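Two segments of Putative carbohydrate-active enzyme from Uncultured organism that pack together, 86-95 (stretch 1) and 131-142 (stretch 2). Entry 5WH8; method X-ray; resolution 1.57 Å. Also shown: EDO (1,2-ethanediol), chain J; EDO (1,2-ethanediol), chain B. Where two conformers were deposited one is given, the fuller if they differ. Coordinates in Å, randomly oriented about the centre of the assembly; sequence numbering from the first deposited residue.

Stretch 1, residues 86-95: YNAYIDNMVD
Stretch 2, residues 131-142: YMSAKHKDDKHV

Stretch 1 is helical throughout, with phi/psi near -60/-42 and i to i+4 bonds such as Asp91 N to Asn87 O, 2.9 Å. Stretch 2 continues a helix through Lys135, then leaves helical geometry at His136 (-111/17) and runs through two type I turns, His136 to Asp139 and Asp139 to Val142. The helix axes approach to 11.6 Å and cross at -39°, their N-to-C directions running broadly alike. CA atoms pair Asn87 with Met132 at 7.9 Å and Val94 with Val142 at 7.6 Å; 465 Å² is buried in total.

Asn87 (chi1 m) points toward stretch 2. Its ND2 lies 3.6 Å from Tyr131 CD2 and donates to ethanediol O1 of chain J at 2.8 Å (159°); C1 of that diol sits over one face of the Tyr131 ring. Ile90 (m, t) places CG2 3.7 Å from CE of Met132 (m, m, t), an apolar contact.

Asp91 (chi1 m) leaves its backbone sideways, yet its carboxylate reaches stretch 2 and divides its oxygens between two donors. OD2 accepts from Tyr131 OH at 2.6 Å (Tyr131 chi1 t, chi2 79°), and OD1 from His136 NE2 at 2.7 Å (147°), both near the edges of their rings. His136 (chi1 m, chi2 -67°) is braced from behind: its ND1 donates to Asp139 OD2 at 2.6 Å (168°), so both ring nitrogens donate to carboxylates. Lys135 NZ, 4.1 Å from Asp91 OD2, adds opposite charge without forming a salt bridge.

Val94 (chi1 t) directs CG1 into the turns, 3.7 Å from His136 CE1 and 3.6 Å from Val142 CG1. Its carbonyl O accepts from His141 NE2 at 2.9 Å (161°), near the plane of the imidazole; His141 has chi1 p and chi2 -59°.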

ATOM      1  N   TYR A  86      10.672   7.199  15.004  1.00 14.19           N
ATOM      2  CA  TYR A  86       9.564   6.731  14.170  1.00 13.67           C
ATOM      3  C   TYR A  86      10.175   5.838  13.075  1.00 16.49           C
ATOM      4  O   TYR A  86       9.644   4.762  12.762  1.00 13.91           O
ATOM      5  CB  TYR A  86       8.801   7.945  13.601  1.00 12.75           C
ATOM      6  CG  TYR A  86       7.347   7.746  13.240  1.00 14.50           C
ATOM      7  CD1 TYR A  86       6.913   6.582  12.615  1.00 17.57           C
ATOM      8  CD2 TYR A  86       6.413   8.742  13.496  1.00 16.85           C
ATOM      9  CE1 TYR A  86       5.585   6.406  12.262  1.00 16.46           C
ATOM     10  CE2 TYR A  86       5.065   8.564  13.138  1.00 11.50           C
ATOM     11  CZ  TYR A  86       4.673   7.399  12.511  1.00 13.82           C
ATOM     12  OH  TYR A  86       3.351   7.196  12.136  1.00 15.49           O
ATOM     13  N   ASN A  87      11.325   6.248  12.529  1.00 14.06           N
ATOM     14  CA  ASN A  87      12.066   5.405  11.579  1.00 13.27           C
ATOM     15  C   ASN A  87      12.356   4.019  12.167  1.00 15.50           C
ATOM     16  O   ASN A  87      12.216   2.990  11.491  1.00 14.53           O
ATOM     17  CB  ASN A  87      13.407   6.060  11.172  1.00 15.44           C
ATOM     18  CG  ASN A  87      13.253   7.238  10.238  1.00 18.79           C
ATOM     19  OD1 ASN A  87      12.154   7.590   9.831  1.00 15.83           O
ATOM     20  ND2 ASN A  87      14.387   7.875   9.899  1.00 18.87           N
ATOM     21  N   ALA A  88      12.777   3.975  13.430  1.00 15.02           N
ATOM     22  CA  ALA A  88      13.146   2.715  14.056  1.00 15.69           C
ATOM     23  C   ALA A  88      11.927   1.802  14.239  1.00 15.08           C
ATOM     24  O   ALA A  88      12.001   0.578  14.048  1.00 15.65           O
ATOM     25  CB  ALA A  88      13.833   2.975  15.399  1.00 16.88           C
ATOM     26  N   TYR A  89      10.797   2.409  14.575  1.00 14.38           N
ATOM     27  CA  TYR A  89       9.530   1.695  14.684  1.00 12.67           C
ATOM     28  C   TYR A  89       9.102   1.078  13.349  1.00 10.61           C
ATOM     29  O   TYR A  89       8.637  -0.071  13.292  1.00 13.38           O
ATOM     30  CB  TYR A  89       8.466   2.664  15.194  1.00 13.13           C
ATOM     31  CG  TYR A  89       7.050   2.141  15.200  1.00 14.06           C
ATOM     32  CD1 TYR A  89       6.577   1.381  16.253  1.00 21.75           C
ATOM     33  CD2 TYR A  89       6.175   2.432  14.156  1.00 18.80           C
ATOM     34  CE1 TYR A  89       5.290   0.913  16.270  1.00 21.67           C
ATOM     35  CE2 TYR A  89       4.885   1.954  14.166  1.00 23.23           C
ATOM     36  CZ  TYR A  89       4.449   1.205  15.226  1.00 22.94           C
ATOM     37  OH  TYR A  89       3.161   0.740  15.255  1.00 24.88           O
ATOM     38  N   ILE A  90       9.223   1.868  12.286  1.00 10.54           N
ATOM     39  CA  ILE A  90       8.905   1.409  10.940  1.00 11.23           C
ATOM     40  C   ILE A  90       9.804   0.235  10.571  1.00 11.52           C
ATOM     41  O   ILE A  90       9.336  -0.788  10.035  1.00 11.94           O
ATOM     42  CB  ILE A  90       9.058   2.576   9.926  1.00  9.76           C
ATOM     43  CG1 ILE A  90       7.974   3.636  10.185  1.00 12.26           C
ATOM     44  CG2 ILE A  90       8.969   2.082   8.488  1.00 10.65           C
ATOM     45  CD1 ILE A  90       8.243   5.011   9.544  1.00 12.58           C
ATOM     46  N   ASP A  91      11.100   0.373  10.861  1.00 10.83           N
ATOM     47  CA  ASP A  91      12.055  -0.692  10.571  1.00 10.43           C
ATOM     48  C   ASP A  91      11.660  -1.999  11.267  1.00 10.92           C
ATOM     49  O   ASP A  91      11.797  -3.082  10.687  1.00 11.51           O
ATOM     50  CB  ASP A  91      13.464  -0.337  11.040  1.00 12.86           C
ATOM     51  CG  ASP A  91      14.142   0.763  10.221  1.00 17.52           C
ATOM     52  OD1 ASP A  91      13.743   1.066   9.075  1.00 12.98           O
ATOM     53  OD2 ASP A  91      15.144   1.312  10.744  1.00 16.92           O
ATOM     54  N   ASN A  92      11.208  -1.896  12.518  0.50 11.31           N
ATOM     55  CA  ASN A  92      10.754  -3.073  13.259  0.50 12.57           C
ATOM     56  C   ASN A  92       9.596  -3.770  12.534  0.50 12.00           C
ATOM     57  O   ASN A  92       9.567  -4.996  12.422  0.50 11.51           O
ATOM     58  CB  ASN A  92      10.315  -2.710  14.684  0.50 15.14           C
ATOM     59  CG  ASN A  92      11.478  -2.304  15.593  0.50 16.62           C
ATOM     60  OD1 ASN A  92      12.651  -2.489  15.272  0.50 15.88           O
ATOM     61  ND2 ASN A  92      11.134  -1.751  16.750  0.50 18.65           N
ATOM     62  N   MET A  93       8.635  -2.988  12.053  1.00 13.47           N
ATOM     63  CA  MET A  93       7.491  -3.552  11.329  1.00 13.99           C
ATOM     64  C   MET A  93       7.939  -4.200  10.013  1.00 11.15           C
ATOM     65  O   MET A  93       7.441  -5.262   9.634  1.00 11.21           O
ATOM     66  CB  MET A  93       6.440  -2.483  11.038  1.00 13.69           C
ATOM     67  CG  MET A  93       5.823  -1.850  12.261  1.00 19.88           C
ATOM     68  SD  MET A  93       5.126  -3.031  13.420  1.00 24.26           S
ATOM     69  CE  MET A  93       4.041  -3.981  12.382  1.00 23.82           C
ATOM     70  N   VAL A  94       8.869  -3.560   9.306  1.00 12.23           N
ATOM     71  CA  VAL A  94       9.420  -4.136   8.068  1.00  9.11           C
ATOM     72  C   VAL A  94      10.083  -5.498   8.352  1.00 12.72           C
ATOM     73  O   VAL A  94       9.939  -6.450   7.576  1.00 12.26           O
ATOM     74  CB  VAL A  94      10.419  -3.157   7.401  1.00 11.14           C
ATOM     75  CG1 VAL A  94      11.117  -3.815   6.200  1.00 13.87           C
ATOM     76  CG2 VAL A  94       9.697  -1.877   6.989  1.00 11.06           C
ATOM     77  N   ASP A  95      10.786  -5.599   9.475  0.51 12.74           N
ATOM     78  CA  ASP A  95      11.446  -6.850   9.841  0.51 13.42           C
ATOM     79  C   ASP A  95      10.431  -7.949  10.201  0.51 11.86           C
ATOM     80  O   ASP A  95      10.640  -9.127   9.873  0.51 12.78           O
ATOM     81  CB  ASP A  95      12.413  -6.634  11.013  0.51 17.02           C
ATOM     82  CG  ASP A  95      13.614  -5.771  10.647  0.51 16.81           C
ATOM     83  OD1 ASP A  95      14.033  -5.746   9.467  0.51 16.85           O
ATOM     84  OD2 ASP A  95      14.162  -5.127  11.568  0.51 19.07           O
ATOM     85  N   TYR A 131      17.080   7.746   4.203  1.00 13.46           N
ATOM     86  CA  TYR A 131      17.266   6.739   5.234  1.00 12.81           C
ATOM     87  C   TYR A 131      16.630   5.395   4.851  1.00 13.82           C
ATOM     88  O   TYR A 131      17.286   4.352   4.925  1.00 13.48           O
ATOM     89  CB  TYR A 131      16.707   7.189   6.581  1.00 13.45           C
ATOM     90  CG  TYR A 131      16.811   6.065   7.580  1.00 14.46           C
ATOM     91  CD1 TYR A 131      18.023   5.781   8.197  1.00 20.55           C
ATOM     92  CD2 TYR A 131      15.732   5.225   7.838  1.00 13.44           C
ATOM     93  CE1 TYR A 131      18.152   4.715   9.078  1.00 20.39           C
ATOM     94  CE2 TYR A 131      15.849   4.161   8.712  1.00 12.94           C
ATOM     95  CZ  TYR A 131      17.066   3.909   9.333  1.00 17.64           C
ATOM     96  OH  TYR A 131      17.220   2.861  10.214  1.00 16.92           O
ATOM     97  N   MET A 132      15.358   5.396   4.457  1.00 13.59           N
ATOM     98  CA  MET A 132      14.670   4.120   4.263  1.00 13.52           C
ATOM     99  C   MET A 132      15.255   3.301   3.118  1.00 10.98           C
ATOM    100  O   MET A 132      15.354   2.071   3.201  1.00 13.19           O
ATOM    101  CB  MET A 132      13.162   4.337   4.038  1.00 12.74           C
ATOM    102  CG  MET A 132      12.419   4.711   5.325  1.00 12.43           C
ATOM    103  SD  MET A 132      12.420   3.342   6.530  1.00 12.90           S
ATOM    104  CE  MET A 132      12.002   4.187   8.029  1.00 10.86           C
ATOM    105  N   SER A 133      15.650   3.975   2.042  1.00 12.63           N
ATOM    106  CA  SER A 133      16.203   3.276   0.891  1.00 11.46           C
ATOM    107  C   SER A 133      17.603   2.743   1.185  1.00 13.20           C
ATOM    108  O   SER A 133      17.936   1.654   0.731  1.00 15.70           O
ATOM    109  CB  SER A 133      16.203   4.184  -0.359  1.00 14.77           C
ATOM    110  OG  SER A 133      16.897   5.411  -0.163  1.00 14.62           O
ATOM    111  N   ALA A 134      18.401   3.478   1.957  1.00 13.80           N
ATOM    112  CA  ALA A 134      19.704   2.959   2.395  1.00 13.48           C
ATOM    113  C   ALA A 134      19.530   1.767   3.357  1.00 16.29           C
ATOM    114  O   ALA A 134      20.191   0.749   3.226  1.00 16.31           O
ATOM    115  CB  ALA A 134      20.520   4.052   3.059  1.00 14.15           C
ATOM    116  N   LYS A 135      18.614   1.889   4.307  1.00 12.41           N
ATOM    117  CA  LYS A 135      18.413   0.849   5.317  1.00 12.37           C
ATOM    118  C   LYS A 135      17.853  -0.429   4.720  1.00 15.04           C
ATOM    119  O   LYS A 135      18.228  -1.527   5.139  1.00 16.07           O
ATOM    120  CB  LYS A 135      17.487   1.363   6.419  1.00 13.16           C
ATOM    121  CG  LYS A 135      17.214   0.399   7.571  1.00 16.13           C
ATOM    122  CD  LYS A 135      18.474   0.127   8.398  1.00 19.99           C
ATOM    123  CE  LYS A 135      18.134  -0.530   9.734  1.00 36.27           C
ATOM    124  NZ  LYS A 135      17.457  -1.837   9.554  1.00 51.98           N
ATOM    125  N   HIS A 136      16.971  -0.290   3.731  1.00 12.97           N
ATOM    126  CA  HIS A 136      16.238  -1.452   3.219  1.00 10.86           C
ATOM    127  C   HIS A 136      16.643  -1.865   1.811  1.00 13.61           C
ATOM    128  O   HIS A 136      15.947  -2.648   1.175  1.00 13.02           O
ATOM    129  CB  HIS A 136      14.728  -1.172   3.313  1.00 12.47           C
ATOM    130  CG  HIS A 136      14.283  -0.988   4.725  1.00 10.17           C
ATOM    131  ND1 HIS A 136      14.309  -2.017   5.650  1.00 13.44           N
ATOM    132  CD2 HIS A 136      13.892   0.114   5.398  1.00 13.15           C
ATOM    133  CE1 HIS A 136      13.927  -1.551   6.827  1.00 13.58           C
ATOM    134  NE2 HIS A 136      13.674  -0.258   6.699  1.00 15.00           N
ATOM    135  N   LYS A 137      17.812  -1.395   1.357  1.00 12.74           N
ATOM    136  CA  LYS A 137      18.331  -1.793   0.040  1.00 14.00           C
ATOM    137  C   LYS A 137      18.302  -3.300  -0.183  1.00 13.81           C
ATOM    138  O   LYS A 137      17.925  -3.781  -1.262  1.00 15.73           O
ATOM    139  CB  LYS A 137      19.786  -1.302  -0.149  1.00 15.91           C
ATOM    140  CG  LYS A 137      20.464  -1.881  -1.408  1.00 20.36           C
ATOM    141  CD  LYS A 137      21.952  -1.525  -1.509  1.00 29.17           C
ATOM    142  CE  LYS A 137      22.563  -2.103  -2.797  1.00 36.04           C
ATOM    143  NZ  LYS A 137      24.044  -1.974  -2.851  1.00 47.92           N
ATOM    144  N   ASP A 138      18.739  -4.048   0.823  1.00 14.16           N
ATOM    145  CA  ASP A 138      18.912  -5.488   0.664  1.00 15.32           C
ATOM    146  C   ASP A 138      17.657  -6.258   1.066  1.00 18.27           C
ATOM    147  O   ASP A 138      17.667  -7.493   1.103  1.00 20.07           O
ATOM    148  CB  ASP A 138      20.113  -5.959   1.484  1.00 17.11           C
ATOM    149  CG  ASP A 138      21.430  -5.390   0.969  1.00 24.64           C
ATOM    150  OD1 ASP A 138      21.564  -5.152  -0.250  1.00 26.88           O
ATOM    151  OD2 ASP A 138      22.326  -5.165   1.800  1.00 37.94           O
ATOM    152  N   ASP A 139      16.589  -5.531   1.390  1.00 14.54           N
ATOM    153  CA  ASP A 139      15.281  -6.153   1.674  1.00 13.95           C
ATOM    154  C   ASP A 139      14.463  -6.309   0.378  1.00 15.51           C
ATOM    155  O   ASP A 139      13.989  -5.304  -0.183  1.00 16.61           O
ATOM    156  CB  ASP A 139      14.502  -5.313   2.694  1.00 13.57           C
ATOM    157  CG  ASP A 139      15.095  -5.362   4.092  1.00 21.62           C
ATOM    158  OD1 ASP A 139      15.802  -6.325   4.431  1.00 26.45           O
ATOM    159  OD2 ASP A 139      14.825  -4.441   4.870  1.00 23.06           O
ATOM    160  N   LYS A 140      14.294  -7.555  -0.070  1.00 14.05           N
ATOM    161  CA  LYS A 140      13.599  -7.887  -1.315  1.00 12.47           C
ATOM    162  C   LYS A 140      12.110  -7.620  -1.237  1.00 11.15           C
ATOM    163  O   LYS A 140      11.453  -7.525  -2.267  1.00 14.09           O
ATOM    164  CB  LYS A 140      13.767  -9.373  -1.675  1.00 19.21           C
ATOM    165  CG  LYS A 140      15.094  -9.770  -2.279  1.00 34.27           C
ATOM    166  CD  LYS A 140      14.952 -11.204  -2.802  1.00 33.46           C
ATOM    167  CE  LYS A 140      16.206 -11.706  -3.473  1.00 34.17           C
ATOM    168  NZ  LYS A 140      15.938 -13.041  -4.059  1.00 36.75           N
ATOM    169  N   HIS A 141      11.574  -7.532  -0.019  1.00 11.33           N
ATOM    170  CA  HIS A 141      10.125  -7.557   0.161  1.00 12.70           C
ATOM    171  C   HIS A 141       9.461  -6.188   0.307  1.00 10.67           C
ATOM    172  O   HIS A 141       8.227  -6.117   0.393  1.00 10.91           O
ATOM    173  CB  HIS A 141       9.767  -8.401   1.380  1.00 10.39           C
ATOM    174  CG  HIS A 141      10.157  -7.788   2.684  1.00 10.54           C
ATOM    175  ND1 HIS A 141      11.467  -7.462   3.000  1.00 13.96           N
ATOM    176  CD2 HIS A 141       9.419  -7.469   3.775  1.00 11.04           C
ATOM    177  CE1 HIS A 141      11.504  -6.953   4.216  1.00 15.72           C
ATOM    178  NE2 HIS A 141      10.275  -6.955   4.712  1.00 12.85           N
ATOM    179  N   VAL A 142      10.240  -5.105   0.344  1.00 10.93           N
ATOM    180  CA  VAL A 142       9.662  -3.767   0.497  1.00 11.00           C
ATOM    181  C   VAL A 142       9.286  -3.102  -0.838  1.00  9.05           C
ATOM    182  O   VAL A 142       9.905  -3.331  -1.888  1.00 10.49           O
ATOM    183  CB  VAL A 142      10.606  -2.795   1.259  1.00 12.09           C
ATOM    184  CG1 VAL A 142      10.826  -3.269   2.695  1.00 15.88           C
ATOM    185  CG2 VAL A 142      11.945  -2.606   0.540  1.00 13.73           C
TER
HETATM  186  C1  EDO J 409      17.687   6.528  12.027  1.00 32.27           C
HETATM  187  O1  EDO J 409      16.658   7.315  11.411  1.00 26.23           O
HETATM  188  C2  EDO J 409      17.127   5.242  12.625  1.00 30.20           C
HETATM  189  O2  EDO J 409      16.393   5.530  13.822  1.00 32.06           O
HETATM  190  C1  EDO B 401      10.227  -5.044  -4.782  1.00 14.78           C
HETATM  191  O1  EDO B 401       9.965  -3.670  -4.546  1.00 14.44           O
HETATM  192  C2  EDO B 401       9.185  -5.878  -4.064  1.00 12.99           C
HETATM  193  O2  EDO B 401       9.564  -7.239  -4.185  1.00 14.42           O